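Local coordinates for endo-beta-mannanase (Opitutaceae bacterium TAV5, PDB 7BOB), which acts as an exo-beta-1,4-mannosidase of glycoside hydrolase family 5, probably releasing mannose from the ends of beta-1,4-linked chains, at residues Lys142-Leu153 against Cys175-Leu186; Thr204-Ser212 against Val226-Ile234. All blocks are in the same frame, centred on the assembly; numbering follows the deposited sequence.

Contact 1 of 2, residues Lys142-Leu153 against Cys175-Leu186; sequences KPFATHLCGIDL and CRRMTGAIREVL
Ile182 O is gripped by two backbone amides, Leu186 N at 3.0 Å and Val185 N at 3.2 Å, and this turn brings Leu186 round against Lys142, Ala145 and Ile151. The contact lies in a (beta/alpha)8 barrel and joins strand 151-153 to helix 175-183, which run nearly antiparallel (154°); no hydrogen bond crosses between the segments. Leu186 is the wedge at one end. One prong of its fork, CD1, meets Ile151 CD1 at 3.9 Å with the two side chains roughly perpendicular to each other. The other prong, CD2, packs on Lys142 CG at 3.6 Å and on Ala145 CB. With CG anti to the backbone N (chi1 -171°) and the rest extended, the Lys142 chain runs on past Leu186, and its CD reaches Val185 CG1. Next along the strand, Ile151 and Ile182 lie alongside, pointing opposite ways, CD1 to CG2 at 4.2 Å. Ile182 also touches Leu99 of the neighbouring strand and Thr138 of helix 124-141. Asp152 points away from the helix and forms a salt bridge with Arg58. At the other end Leu153 spreads its fork over the helix: CD1 lies 3.8 Å from Met178 CB and also touches Ile182 CD1, while CD2 approaches Cys175 SG at 4.3 Å.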
loop_
_atom_site.group_PDB
_atom_site.type_symbol
_atom_site.label_atom_id
_atom_site.label_comp_id
_atom_site.label_asym_id
_atom_site.label_seq_id
_atom_site.Cartn_x
_atom_site.Cartn_y
_atom_site.Cartn_z
ATOM N N LYS A 142 21.059 27.082 -31.932
ATOM C CA LYS A 142 22.109 28.093 -31.822
ATOM C C LYS A 142 21.928 29.265 -32.786
ATOM O O LYS A 142 22.110 30.413 -32.347
ATOM C CB LYS A 142 23.493 27.448 -32.009
ATOM C CG LYS A 142 24.639 28.402 -31.688
ATOM C CD LYS A 142 25.999 27.699 -31.690
ATOM C CE LYS A 142 27.110 28.666 -31.289
ATOM N NZ LYS A 142 28.455 28.177 -31.682
ATOM N N PRO A 143 21.541 29.072 -34.056
ATOM C CA PRO A 143 21.293 30.238 -34.925
ATOM C C PRO A 143 20.176 31.139 -34.441
ATOM O O PRO A 143 19.981 32.212 -35.025
ATOM C CB PRO A 143 20.951 29.605 -36.282
ATOM C CG PRO A 143 21.689 28.314 -36.284
ATOM C CD PRO A 143 21.575 27.820 -34.838
ATOM N N PHE A 144 19.440 30.762 -33.398
ATOM C CA PHE A 144 18.401 31.641 -32.875
ATOM C C PHE A 144 18.632 32.009 -31.416
ATOM O O PHE A 144 17.737 32.573 -30.783
ATOM C CB PHE A 144 17.027 30.996 -33.057
ATOM C CG PHE A 144 16.709 30.671 -34.484
ATOM C CD1 PHE A 144 16.015 31.579 -35.273
ATOM C CD2 PHE A 144 17.121 29.478 -35.045
ATOM C CE1 PHE A 144 15.725 31.303 -36.586
ATOM C CE2 PHE A 144 16.830 29.181 -36.363
ATOM C CZ PHE A 144 16.128 30.099 -37.132
ATOM N N ALA A 145 19.851 31.781 -30.908
ATOM C CA ALA A 145 20.122 31.819 -29.470
ATOM C C ALA A 145 19.641 33.096 -28.798
ATOM O O ALA A 145 19.189 33.055 -27.647
ATOM C CB ALA A 145 21.619 31.632 -29.220
ATOM N N THR A 146 19.727 34.233 -29.481
ATOM C CA THR A 146 19.326 35.483 -28.859
ATOM C C THR A 146 17.842 35.763 -29.005
ATOM O O THR A 146 17.361 36.751 -28.457
ATOM C CB THR A 146 20.102 36.666 -29.459
ATOM O OG1 THR A 146 19.771 36.767 -30.849
ATOM C CG2 THR A 146 21.610 36.457 -29.317
ATOM N N HIS A 147 17.100 34.945 -29.742
ATOM C CA HIS A 147 15.665 35.169 -29.858
ATOM C C HIS A 147 14.851 34.122 -29.110
ATOM O O HIS A 147 13.625 34.077 -29.252
ATOM C CB HIS A 147 15.272 35.228 -31.328
ATOM C CG HIS A 147 16.113 36.189 -32.111
ATOM N ND1 HIS A 147 16.183 37.536 -31.805
ATOM C CD2 HIS A 147 16.971 35.990 -33.139
ATOM C CE1 HIS A 147 17.020 38.130 -32.636
ATOM N NE2 HIS A 147 17.507 37.216 -33.461
ATOM N N LEU A 148 15.502 33.289 -28.310
ATOM C CA LEU A 148 14.786 32.307 -27.516
ATOM C C LEU A 148 14.203 32.958 -26.270
ATOM O O LEU A 148 14.564 34.073 -25.890
ATOM C CB LEU A 148 15.716 31.165 -27.114
ATOM C CG LEU A 148 16.299 30.409 -28.299
ATOM C CD1 LEU A 148 17.187 29.286 -27.807
ATOM C CD2 LEU A 148 15.169 29.895 -29.161
ATOM N N CYS A 149 13.263 32.255 -25.651
ATOM C CA CYS A 149 12.834 32.587 -24.302
ATOM C C CYS A 149 13.268 31.455 -23.391
ATOM O O CYS A 149 12.421 30.785 -22.787
ATOM C CB CYS A 149 11.323 32.809 -24.242
ATOM S SG CYS A 149 10.678 33.346 -22.607
ATOM N N GLY A 150 14.571 31.195 -23.318
ATOM C CA GLY A 150 15.076 30.058 -22.575
ATOM C C GLY A 150 14.877 28.745 -23.317
ATOM O O GLY A 150 14.098 28.634 -24.260
ATOM N N ILE A 151 15.612 27.729 -22.883
ATOM C CA ILE A 151 15.438 26.368 -23.375
ATOM C C ILE A 151 14.800 25.535 -22.266
ATOM O O ILE A 151 15.344 25.440 -21.160
ATOM C CB ILE A 151 16.765 25.755 -23.845
ATOM C CG1 ILE A 151 17.313 26.567 -25.038
ATOM C CG2 ILE A 151 16.577 24.261 -24.179
ATOM C CD1 ILE A 151 18.769 26.298 -25.347
ATOM N N ASP A 152 13.656 24.925 -22.574
ATOM C CA ASP A 152 12.897 24.108 -21.632
ATOM C C ASP A 152 13.419 22.669 -21.660
ATOM O O ASP A 152 13.316 21.984 -22.686
ATOM C CB ASP A 152 11.408 24.159 -21.983
ATOM C CG ASP A 152 10.529 23.598 -20.889
ATOM O OD1 ASP A 152 10.908 23.735 -19.708
ATOM O OD2 ASP A 152 9.458 23.027 -21.199
ATOM N N LEU A 153 13.969 22.218 -20.533
ATOM C CA LEU A 153 14.557 20.877 -20.440
ATOM C C LEU A 153 13.585 19.792 -20.897
ATOM O O LEU A 153 13.954 18.872 -21.637
ATOM C CB LEU A 153 15.002 20.620 -19.002
ATOM C CG LEU A 153 15.873 19.395 -18.754
ATOM C CD1 LEU A 153 17.002 19.352 -19.795
ATOM C CD2 LEU A 153 16.422 19.449 -17.348
ATOM N N CYS A 175 19.913 15.524 -14.537
ATOM C CA CYS A 175 19.673 16.943 -14.761
ATOM C C CYS A 175 20.985 17.679 -15.000
ATOM O O CYS A 175 21.084 18.506 -15.909
ATOM C CB CYS A 175 18.918 17.526 -13.560
ATOM S SG CYS A 175 18.533 19.284 -13.650
ATOM N N ARG A 176 22.008 17.366 -14.196
ATOM C CA ARG A 176 23.346 17.897 -14.433
ATOM C C ARG A 176 23.836 17.538 -15.827
ATOM O O ARG A 176 24.369 18.393 -16.544
ATOM C CB ARG A 176 24.331 17.366 -13.381
ATOM C CG ARG A 176 25.665 18.137 -13.303
ATOM C CD ARG A 176 26.736 17.370 -12.510
ATOM N NE ARG A 176 26.988 16.048 -13.070
ATOM C CZ ARG A 176 27.862 15.806 -14.050
ATOM N NH1 ARG A 176 28.579 16.800 -14.570
ATOM N NH2 ARG A 176 28.019 14.573 -14.517
ATOM N N ARG A 177 23.644 16.282 -16.233
ATOM C CA ARG A 177 24.163 15.844 -17.526
ATOM C C ARG A 177 23.420 16.501 -18.681
ATOM O O ARG A 177 24.040 16.893 -19.673
ATOM C CB ARG A 177 24.083 14.330 -17.642
ATOM C CG ARG A 177 25.098 13.586 -16.779
ATOM C CD ARG A 177 26.503 13.664 -17.351
ATOM N NE ARG A 177 26.530 13.405 -18.788
ATOM C CZ ARG A 177 26.725 12.209 -19.338
ATOM N NH1 ARG A 177 26.921 11.142 -18.584
ATOM N NH2 ARG A 177 26.739 12.083 -20.656
ATOM N N MET A 178 22.095 16.622 -18.583
ATOM C CA MET A 178 21.340 17.172 -19.700
ATOM C C MET A 178 21.508 18.685 -19.798
ATOM O O MET A 178 21.569 19.229 -20.900
ATOM C CB MET A 178 19.861 16.817 -19.584
ATOM C CG MET A 178 19.570 15.338 -19.599
ATOM S SD MET A 178 20.410 14.485 -20.953
ATOM C CE MET A 178 21.404 13.303 -20.062
ATOM N N THR A 179 21.580 19.386 -18.666
ATOM C CA THR A 179 21.916 20.803 -18.730
ATOM C C THR A 179 23.345 20.995 -19.228
ATOM O O THR A 179 23.611 21.889 -20.034
ATOM C CB THR A 179 21.742 21.468 -17.363
ATOM O OG1 THR A 179 22.564 20.794 -16.393
ATOM C CG2 THR A 179 20.276 21.458 -16.930
ATOM N N GLY A 180 24.277 20.169 -18.751
ATOM C CA GLY A 180 25.654 20.297 -19.189
ATOM C C GLY A 180 25.808 20.096 -20.684
ATOM O O GLY A 180 26.613 20.774 -21.332
ATOM N N ALA A 181 25.033 19.162 -21.249
ATOM C CA ALA A 181 25.058 18.929 -22.693
ATOM C C ALA A 181 24.554 20.146 -23.451
ATOM O O ALA A 181 25.094 20.503 -24.506
ATOM C CB ALA A 181 24.209 17.708 -23.042
ATOM N N ILE A 182 23.498 20.782 -22.942
ATOM C CA ILE A 182 22.982 21.973 -23.597
ATOM C C ILE A 182 24.037 23.071 -23.576
ATOM O O ILE A 182 24.208 23.819 -24.550
ATOM C CB ILE A 182 21.667 22.407 -22.922
ATOM C CG1 ILE A 182 20.507 21.542 -23.419
ATOM C CG2 ILE A 182 21.382 23.892 -23.153
ATOM C CD1 ILE A 182 19.377 21.410 -22.390
ATOM N N ARG A 183 24.793 23.153 -22.483
ATOM C CA ARG A 183 25.785 24.202 -22.324
ATOM C C ARG A 183 27.085 23.905 -23.060
ATOM O O ARG A 183 27.940 24.792 -23.140
ATOM C CB ARG A 183 26.052 24.444 -20.831
ATOM C CG ARG A 183 24.852 25.055 -20.091
ATOM C CD ARG A 183 25.239 25.684 -18.745
ATOM N NE ARG A 183 24.062 25.904 -17.906
ATOM C CZ ARG A 183 23.176 26.880 -18.086
ATOM N NH1 ARG A 183 23.320 27.774 -19.063
ATOM N NH2 ARG A 183 22.138 26.972 -17.273
ATOM N N GLU A 184 27.260 22.693 -23.588
ATOM C CA GLU A 184 28.365 22.444 -24.508
ATOM C C GLU A 184 28.172 23.175 -25.829
ATOM O O GLU A 184 29.134 23.329 -26.586
ATOM C CB GLU A 184 28.525 20.948 -24.772
ATOM C CG GLU A 184 29.245 20.199 -23.670
ATOM C CD GLU A 184 29.260 18.701 -23.918
ATOM O OE1 GLU A 184 29.189 18.308 -25.103
ATOM O OE2 GLU A 184 29.321 17.917 -22.936
ATOM N N VAL A 185 26.953 23.626 -26.113
ATOM C CA VAL A 185 26.641 24.362 -27.326
ATOM C C VAL A 185 26.292 25.815 -27.031
ATOM O O VAL A 185 26.748 26.715 -27.734
ATOM C CB VAL A 185 25.501 23.663 -28.098
ATOM C CG1 VAL A 185 25.021 24.524 -29.272
ATOM C CG2 VAL A 185 25.951 22.289 -28.555
ATOM N N LEU A 186 25.494 26.073 -25.995
ATOM C CA LEU A 186 25.074 27.427 -25.641
ATOM C C LEU A 186 25.351 27.635 -24.159
ATOM O O LEU A 186 24.432 27.587 -23.324
ATOM C CB LEU A 186 23.600 27.660 -25.973
ATOM C CG LEU A 186 23.181 27.643 -27.436
ATOM C CD1 LEU A 186 21.671 27.772 -27.552
ATOM C CD2 LEU A 186 23.885 28.785 -28.175
#

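Contact 2 of 2, residues Thr204-Ser212 against Val226-Ile234; sequences TGWRLGGSS and VPNPAQPGI
Two side-chain amides converge on one backbone carbonyl, Arg207 O. Asn228 ND2 arrives in the carbonyl plane on a lone pair, at 2.9 Å and nearly straight (175°), with the oxygen lying almost in its own amide plane. Gln231 NE2 comes from above that plane instead, 3.1 Å from Arg207 O and more bent (148°). NE2 also donates to Gln199 OE1 of helix 198-201, so two acceptors fix the rotation of this buried amide. The other end of the Asn228 amide is used as well: OD1 accepts Gly209 N at 2.9 Å, the donor tilted from the carbonyl plane, so one side chain spans the backbone from Arg207 O to Gly209 N. A chi1 of 174° turns the Asn228 amide away from its own backbone N, toward Arg207 and Gly209. A type I turn from Asn228 to Gln231 places both amides, and at its corner Ala230 CB packs 3.6 Å from Arg207 O. Gly210 passes close by, its CA 4.6 Å from Ala230 CA. A water ties the backbones further, accepting from Arg207 N and donating to Gly205 O and to Ala230 O. At the far end of the segment, Pro229 CG lies 3.7 Å from Ser212 N, in a poorly ordered part of the chain. Arg207 has its main polar partner in Asp203, and Tyr394 OH bonds Leu208 N. Beyond the ST turn of Thr204, side-chain amides thus pair with the backbone of the irregular loop that leads from helix 198-201 into strand 237-241 of the (beta/alpha)8 barrel.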
loop_
_atom_site.group_PDB
_atom_site.type_symbol
_atom_site.label_atom_id
_atom_site.label_comp_id
_atom_site.label_asym_id
_atom_site.label_seq_id
_atom_site.Cartn_x
_atom_site.Cartn_y
_atom_site.Cartn_z
ATOM N N THR A 204 9.482 13.536 -6.136
ATOM C CA THR A 204 9.763 12.905 -7.413
ATOM C C THR A 204 11.243 12.904 -7.728
ATOM O O THR A 204 11.626 12.409 -8.780
ATOM C CB THR A 204 9.034 13.647 -8.530
ATOM O OG1 THR A 204 9.614 14.963 -8.647
ATOM C CG2 THR A 204 7.543 13.777 -8.206
ATOM N N GLY A 205 12.075 13.472 -6.848
ATOM C CA GLY A 205 13.447 13.786 -7.166
ATOM C C GLY A 205 13.636 15.146 -7.810
ATOM O O GLY A 205 14.785 15.580 -7.982
ATOM N N TRP A 206 12.547 15.842 -8.161
ATOM C CA TRP A 206 12.624 17.199 -8.712
ATOM C C TRP A 206 12.284 18.152 -7.567
ATOM O O TRP A 206 11.111 18.405 -7.274
ATOM C CB TRP A 206 11.702 17.345 -9.918
ATOM C CG TRP A 206 12.237 16.590 -11.126
ATOM C CD1 TRP A 206 11.974 15.287 -11.473
ATOM C CD2 TRP A 206 13.146 17.090 -12.122
ATOM N NE1 TRP A 206 12.658 14.950 -12.623
ATOM C CE2 TRP A 206 13.382 16.038 -13.041
ATOM C CE3 TRP A 206 13.783 18.325 -12.325
ATOM C CZ2 TRP A 206 14.224 16.185 -14.150
ATOM C CZ3 TRP A 206 14.619 18.466 -13.417
ATOM C CH2 TRP A 206 14.828 17.403 -14.324
ATOM N N ARG A 207 13.318 18.665 -6.906
ATOM C CA ARG A 207 13.177 19.243 -5.578
ATOM C C ARG A 207 13.503 20.724 -5.560
ATOM O O ARG A 207 14.362 21.208 -6.310
ATOM C CB ARG A 207 14.086 18.542 -4.587
ATOM C CG ARG A 207 13.727 17.080 -4.373
ATOM C CD ARG A 207 14.867 16.353 -3.700
ATOM N NE ARG A 207 14.443 15.061 -3.170
ATOM C CZ ARG A 207 15.232 14.250 -2.474
ATOM N NH1 ARG A 207 16.493 14.604 -2.234
ATOM N NH2 ARG A 207 14.757 13.093 -2.005
ATOM N N LEU A 208 12.797 21.430 -4.681
ATOM C CA LEU A 208 13.140 22.788 -4.283
ATOM C C LEU A 208 14.031 22.685 -3.057
ATOM O O LEU A 208 13.560 22.325 -1.981
ATOM C CB LEU A 208 11.886 23.594 -3.943
ATOM C CG LEU A 208 10.764 23.628 -4.979
ATOM C CD1 LEU A 208 9.545 24.325 -4.408
ATOM C CD2 LEU A 208 11.252 24.347 -6.228
ATOM N N GLY A 209 15.313 22.984 -3.203
ATOM C CA GLY A 209 16.119 23.116 -2.007
ATOM C C GLY A 209 17.313 22.196 -1.899
ATOM O O GLY A 209 17.192 21.020 -1.509
ATOM N N GLY A 210 18.478 22.733 -2.273
ATOM C CA GLY A 210 19.755 22.147 -1.925
ATOM C C GLY A 210 20.667 23.208 -1.331
ATOM O O GLY A 210 20.259 24.352 -1.107
ATOM N N SER A 211 21.911 22.804 -1.084
ATOM C CA SER A 211 22.963 23.737 -0.696
ATOM C C SER A 211 24.141 23.596 -1.656
ATOM O O SER A 211 24.633 22.486 -1.888
ATOM C CB SER A 211 23.404 23.513 0.759
ATOM O OG SER A 211 24.407 22.519 0.845
ATOM N N SER A 212 24.589 24.729 -2.192
ATOM C CA SER A 212 25.527 24.789 -3.317
ATOM C C SER A 212 26.842 24.043 -3.078
ATOM O O SER A 212 27.347 23.357 -3.967
ATOM C CB SER A 212 25.814 26.257 -3.656
ATOM O OG SER A 212 26.382 26.384 -4.945
ATOM N N VAL A 226 23.720 28.754 -9.864
ATOM C CA VAL A 226 22.340 28.438 -10.215
ATOM C C VAL A 226 21.498 28.642 -8.953
ATOM O O VAL A 226 21.984 28.359 -7.851
ATOM C CB VAL A 226 22.269 27.017 -10.798
ATOM C CG1 VAL A 226 20.925 26.391 -10.589
ATOM C CG2 VAL A 226 22.642 27.011 -12.284
ATOM N N PRO A 227 20.266 29.163 -9.036
ATOM C CA PRO A 227 19.557 29.503 -7.787
ATOM C C PRO A 227 19.169 28.295 -6.947
ATOM O O PRO A 227 19.230 28.377 -5.721
ATOM C CB PRO A 227 18.323 30.278 -8.272
ATOM C CG PRO A 227 18.126 29.880 -9.665
ATOM C CD PRO A 227 19.482 29.522 -10.230
ATOM N N ASN A 228 18.787 27.170 -7.562
ATOM C CA ASN A 228 18.271 26.005 -6.840
ATOM C C ASN A 228 19.203 24.821 -7.086
ATOM O O ASN A 228 18.981 24.022 -8.010
ATOM C CB ASN A 228 16.830 25.693 -7.261
ATOM C CG ASN A 228 16.287 24.385 -6.633
ATOM O OD1 ASN A 228 16.744 23.952 -5.573
ATOM N ND2 ASN A 228 15.323 23.756 -7.309
ATOM N N PRO A 229 20.226 24.640 -6.246
ATOM C CA PRO A 229 21.237 23.590 -6.502
ATOM C C PRO A 229 20.692 22.162 -6.566
ATOM O O PRO A 229 21.385 21.282 -7.099
ATOM C CB PRO A 229 22.212 23.748 -5.326
ATOM C CG PRO A 229 21.941 25.132 -4.776
ATOM C CD PRO A 229 20.488 25.385 -5.004
ATOM N N ALA A 230 19.490 21.895 -6.045
ATOM C CA ALA A 230 18.911 20.566 -6.190
ATOM C C ALA A 230 18.494 20.290 -7.616
ATOM O O ALA A 230 18.242 19.131 -7.960
ATOM C CB ALA A 230 17.705 20.389 -5.268
ATOM N N GLN A 231 18.420 21.334 -8.447
ATOM C CA GLN A 231 18.191 21.223 -9.885
ATOM C C GLN A 231 19.396 21.861 -10.571
ATOM O O GLN A 231 19.343 23.018 -11.021
ATOM C CB GLN A 231 16.873 21.884 -10.285
ATOM C CG GLN A 231 15.631 21.134 -9.770
ATOM C CD GLN A 231 14.335 21.869 -10.068
ATOM O OE1 GLN A 231 14.195 22.496 -11.111
ATOM N NE2 GLN A 231 13.394 21.815 -9.143
ATOM N N PRO A 232 20.505 21.133 -10.663
ATOM C CA PRO A 232 21.746 21.744 -11.148
ATOM C C PRO A 232 21.616 22.191 -12.593
ATOM O O PRO A 232 21.035 21.499 -13.432
ATOM C CB PRO A 232 22.771 20.619 -11.002
ATOM C CG PRO A 232 21.942 19.369 -11.107
ATOM C CD PRO A 232 20.673 19.701 -10.381
ATOM N N GLY A 233 22.151 23.372 -12.871
ATOM C CA GLY A 233 22.121 23.879 -14.226
ATOM C C GLY A 233 20.816 24.505 -14.665
ATOM O O GLY A 233 20.700 24.867 -15.839
ATOM N N ILE A 234 19.836 24.659 -13.770
ATOM C CA ILE A 234 18.531 25.220 -14.119
ATOM C C ILE A 234 18.495 26.681 -13.680
ATOM O O ILE A 234 18.657 26.981 -12.492
ATOM C CB ILE A 234 17.390 24.424 -13.467
ATOM C CG1 ILE A 234 17.373 22.985 -14.008
ATOM C CG2 ILE A 234 16.058 25.128 -13.710
ATOM C CD1 ILE A 234 16.966 22.911 -15.448
HETATM O O HOH W 1 15.638 18.126 -8.390
#

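How the contacts relate
Along the chain the contacts come in series, neither nested nor crossed. Contact 1 closes first: from strand 151-154 the chain leaves through a loop and helix 162-165, and helix 168-183 brings it back along that strand. It then passes through strand 191-192 and helix 198-201 before contact 2 pinches 204-212 against 226-234, closing an excursion that is largely unmodelled, and enters strand 237-241. The centres are about 17 Å apart, yet the two touch: Arg183 NH2 probably donates to Gly233 O at 2.9 Å, and Cys175 packs on Pro232. Helix 168-183 thus serves both contacts, covering its own strand and bordering the later loop.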